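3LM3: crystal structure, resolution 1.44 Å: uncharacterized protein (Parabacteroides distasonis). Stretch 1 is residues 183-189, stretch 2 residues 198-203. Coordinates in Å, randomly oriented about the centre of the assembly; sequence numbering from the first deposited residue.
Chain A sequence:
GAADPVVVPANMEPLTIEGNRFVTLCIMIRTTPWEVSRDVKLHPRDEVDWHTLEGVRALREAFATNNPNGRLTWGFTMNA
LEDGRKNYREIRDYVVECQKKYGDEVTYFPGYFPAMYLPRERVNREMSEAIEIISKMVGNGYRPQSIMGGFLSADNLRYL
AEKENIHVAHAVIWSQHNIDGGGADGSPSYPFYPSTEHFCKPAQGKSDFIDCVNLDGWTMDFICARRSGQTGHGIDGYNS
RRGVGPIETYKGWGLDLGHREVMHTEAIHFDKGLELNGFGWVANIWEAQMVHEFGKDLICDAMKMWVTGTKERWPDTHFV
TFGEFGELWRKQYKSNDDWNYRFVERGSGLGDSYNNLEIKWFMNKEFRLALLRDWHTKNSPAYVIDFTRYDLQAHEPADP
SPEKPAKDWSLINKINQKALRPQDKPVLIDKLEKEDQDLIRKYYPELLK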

# COMPACT_ATOMS: atom_id res chain seq x y z
N GLY A 183 0.68 -12.05 -7.23
CA GLY A 183 0.55 -10.92 -8.13
C GLY A 183 -0.67 -10.10 -7.82
O GLY A 183 -1.75 -10.65 -7.72
N ALA A 184 -0.49 -8.79 -7.69
CA ALA A 184 -1.59 -7.85 -7.71
C ALA A 184 -1.18 -6.59 -8.45
O ALA A 184 -1.58 -5.51 -8.07
N ASP A 185 -0.41 -6.72 -9.53
CA ASP A 185 -0.05 -5.54 -10.31
C ASP A 185 -1.23 -5.14 -11.21
O ASP A 185 -2.14 -5.93 -11.44
N GLY A 186 -1.20 -3.91 -11.69
CA GLY A 186 -2.14 -3.41 -12.67
C GLY A 186 -3.00 -2.25 -12.24
O GLY A 186 -3.63 -1.59 -13.09
N SER A 187 -3.10 -2.02 -10.94
CA SER A 187 -3.98 -0.99 -10.38
C SER A 187 -3.34 0.39 -10.39
O SER A 187 -2.13 0.52 -10.58
N PRO A 188 -4.14 1.43 -10.13
CA PRO A 188 -3.54 2.70 -9.70
C PRO A 188 -2.86 2.55 -8.36
O PRO A 188 -3.21 1.67 -7.57
N SER A 189 -1.87 3.40 -8.09
CA SER A 189 -1.19 3.40 -6.82
C SER A 189 -1.79 4.38 -5.83
O SER A 189 -1.53 4.28 -4.65
N HIS A 198 -13.20 -6.41 -10.32
CA HIS A 198 -11.82 -6.66 -9.97
C HIS A 198 -11.31 -5.56 -9.05
O HIS A 198 -11.44 -4.36 -9.37
N PHE A 199 -10.73 -5.98 -7.93
CA PHE A 199 -10.24 -5.06 -6.91
C PHE A 199 -9.16 -4.08 -7.42
O PHE A 199 -8.96 -3.03 -6.82
N CYS A 200 -8.44 -4.44 -8.50
CA CYS A 200 -7.41 -3.57 -9.08
C CYS A 200 -7.95 -2.59 -10.12
O CYS A 200 -7.22 -1.68 -10.59
N LYS A 201 -9.21 -2.77 -10.54
CA LYS A 201 -9.82 -1.98 -11.61
C LYS A 201 -10.67 -0.86 -11.01
O LYS A 201 -11.57 -1.14 -10.20
N PRO A 202 -10.45 0.39 -11.40
CA PRO A 202 -11.44 1.40 -11.02
C PRO A 202 -12.86 1.12 -11.55
O PRO A 202 -13.03 0.73 -12.70
N ALA A 203 -13.86 1.28 -10.70
CA ALA A 203 -15.25 1.24 -11.16
C ALA A 203 -15.42 2.22 -12.32
O ALA A 203 -14.99 3.37 -12.27

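What holds the two stretches together? No hydrogen bond crosses between them, so the contact rests mainly on van der Waals packing, centred on Cys200, which has the largest area covered by the opposing stretch. Its CA lies 4.5 Å from the CA of Ser187, the point of closest register. The CA-to-CB bond of Cys200 runs sideways, and chi1 is m (-73°), which carries the sulfur over the backbone of Ala184 and Asp185: Cys200 SG is 3.7 Å from Ala184 O and 4.2 Å from Asp185 O.

How does Ser187 meet this cysteine? Its CA-to-CB bond points toward the second stretch, bringing Ser187 CB to 3.7 Å from Cys200 CB and 3.3 Å from Cys200 O. Chi1 is p (79°), and in this rotamer the hydroxyl is spent within its own stretch: Ser187 OG donates to Pro188 O at 2.8 Å. The serine therefore offers carbon, not a polar group, to the carbonyl opposite. Cys200 O has no hydrogen-bond partner anywhere in the model, although it is buried here; it receives only a CA-H...O contact, with Ser187 CA 3.3 Å from Cys200 O and an angle of 130° at the hydrogen. Pro188 CD adds a further neighbour, 3.6 Å from Cys200 O.

What fixes the second stretch in the shape that presents Cys200? A type I turn runs from His198 to Lys201, closed by a backbone hydrogen bond from Lys201 N to His198 O at 3.0 Å. The His198 side chain, with chi1 t (-161°) and chi2 -67°, bends back over the turn so that Cys200 N donates to His198 ND1 at 3.0 Å, nearly straight at 162°. The imidazole thus braces the turn without touching the first stretch. Lys201, whose CA-to-CB bond points away, extends with all four chi angles t and also makes no contact across.

What lies around the centre? Phe199 starts sideways, but with chi1 p (78°) and chi2 -66° the end of its ring comes nearer, and Phe199 CZ reaches Ala184 CB at 3.9 Å; the methyl approaches the ring obliquely. Elsewhere along the contact two prolines meet, Pro188 CG lying 3.8 Å from Pro202 CG, both rings puckered C-gamma exo. The CA-to-CB bond of Asp185 points away, chi1 t (-163°), its carboxylate oxygens hydrogen-bonded elsewhere in the structure. At Gly186, phi/psi of 119/-18 would jam a CB against the preceding carbonyl oxygen, so the backbone itself calls for glycine.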

# COMPACT_ATOMS: atom_id res chain seq x y z
CB ALA A 184 -1.99 -7.48 -6.28
CB ASP A 185 1.22 -5.75 -11.18
CG ASP A 185 1.85 -4.45 -11.68
OD1 ASP A 185 1.53 -3.33 -11.18
OD2 ASP A 185 2.75 -4.54 -12.57
CB SER A 187 -4.37 -1.36 -8.96
OG SER A 187 -3.33 -1.06 -8.00
CB PRO A 188 -4.75 3.66 -9.56
CG PRO A 188 -5.85 2.99 -10.39
CD PRO A 188 -5.62 1.51 -10.18
CB SER A 189 0.29 3.65 -6.99
OG SER A 189 0.55 4.98 -7.39
CB HIS A 198 -10.96 -6.71 -11.23
CG HIS A 198 -9.64 -7.39 -11.04
ND1 HIS A 198 -8.62 -6.89 -10.24
CD2 HIS A 198 -9.16 -8.54 -11.57
CE1 HIS A 198 -7.59 -7.72 -10.28
NE2 HIS A 198 -7.89 -8.72 -11.11
CB PHE A 199 -9.77 -5.81 -5.63
CG PHE A 199 -8.41 -6.46 -5.73
CD1 PHE A 199 -8.18 -7.51 -6.59
CD2 PHE A 199 -7.39 -6.08 -4.87
CE1 PHE A 199 -6.92 -8.12 -6.64
CE2 PHE A 199 -6.15 -6.70 -4.89
CZ PHE A 199 -5.90 -7.70 -5.81
CB CYS A 200 -6.36 -4.42 -9.77
SG CYS A 200 -5.26 -5.29 -8.63
CB LYS A 201 -10.74 -2.89 -12.46
CG LYS A 201 -11.51 -2.14 -13.50
CD LYS A 201 -12.31 -3.06 -14.46
CE LYS A 201 -13.47 -2.28 -15.08
NZ LYS A 201 -13.89 -2.95 -16.37
CB PRO A 202 -10.88 2.69 -11.64
CG PRO A 202 -9.37 2.43 -11.75
CD PRO A 202 -9.32 0.96 -12.12
CB ALA A 203 -16.20 1.58 -9.99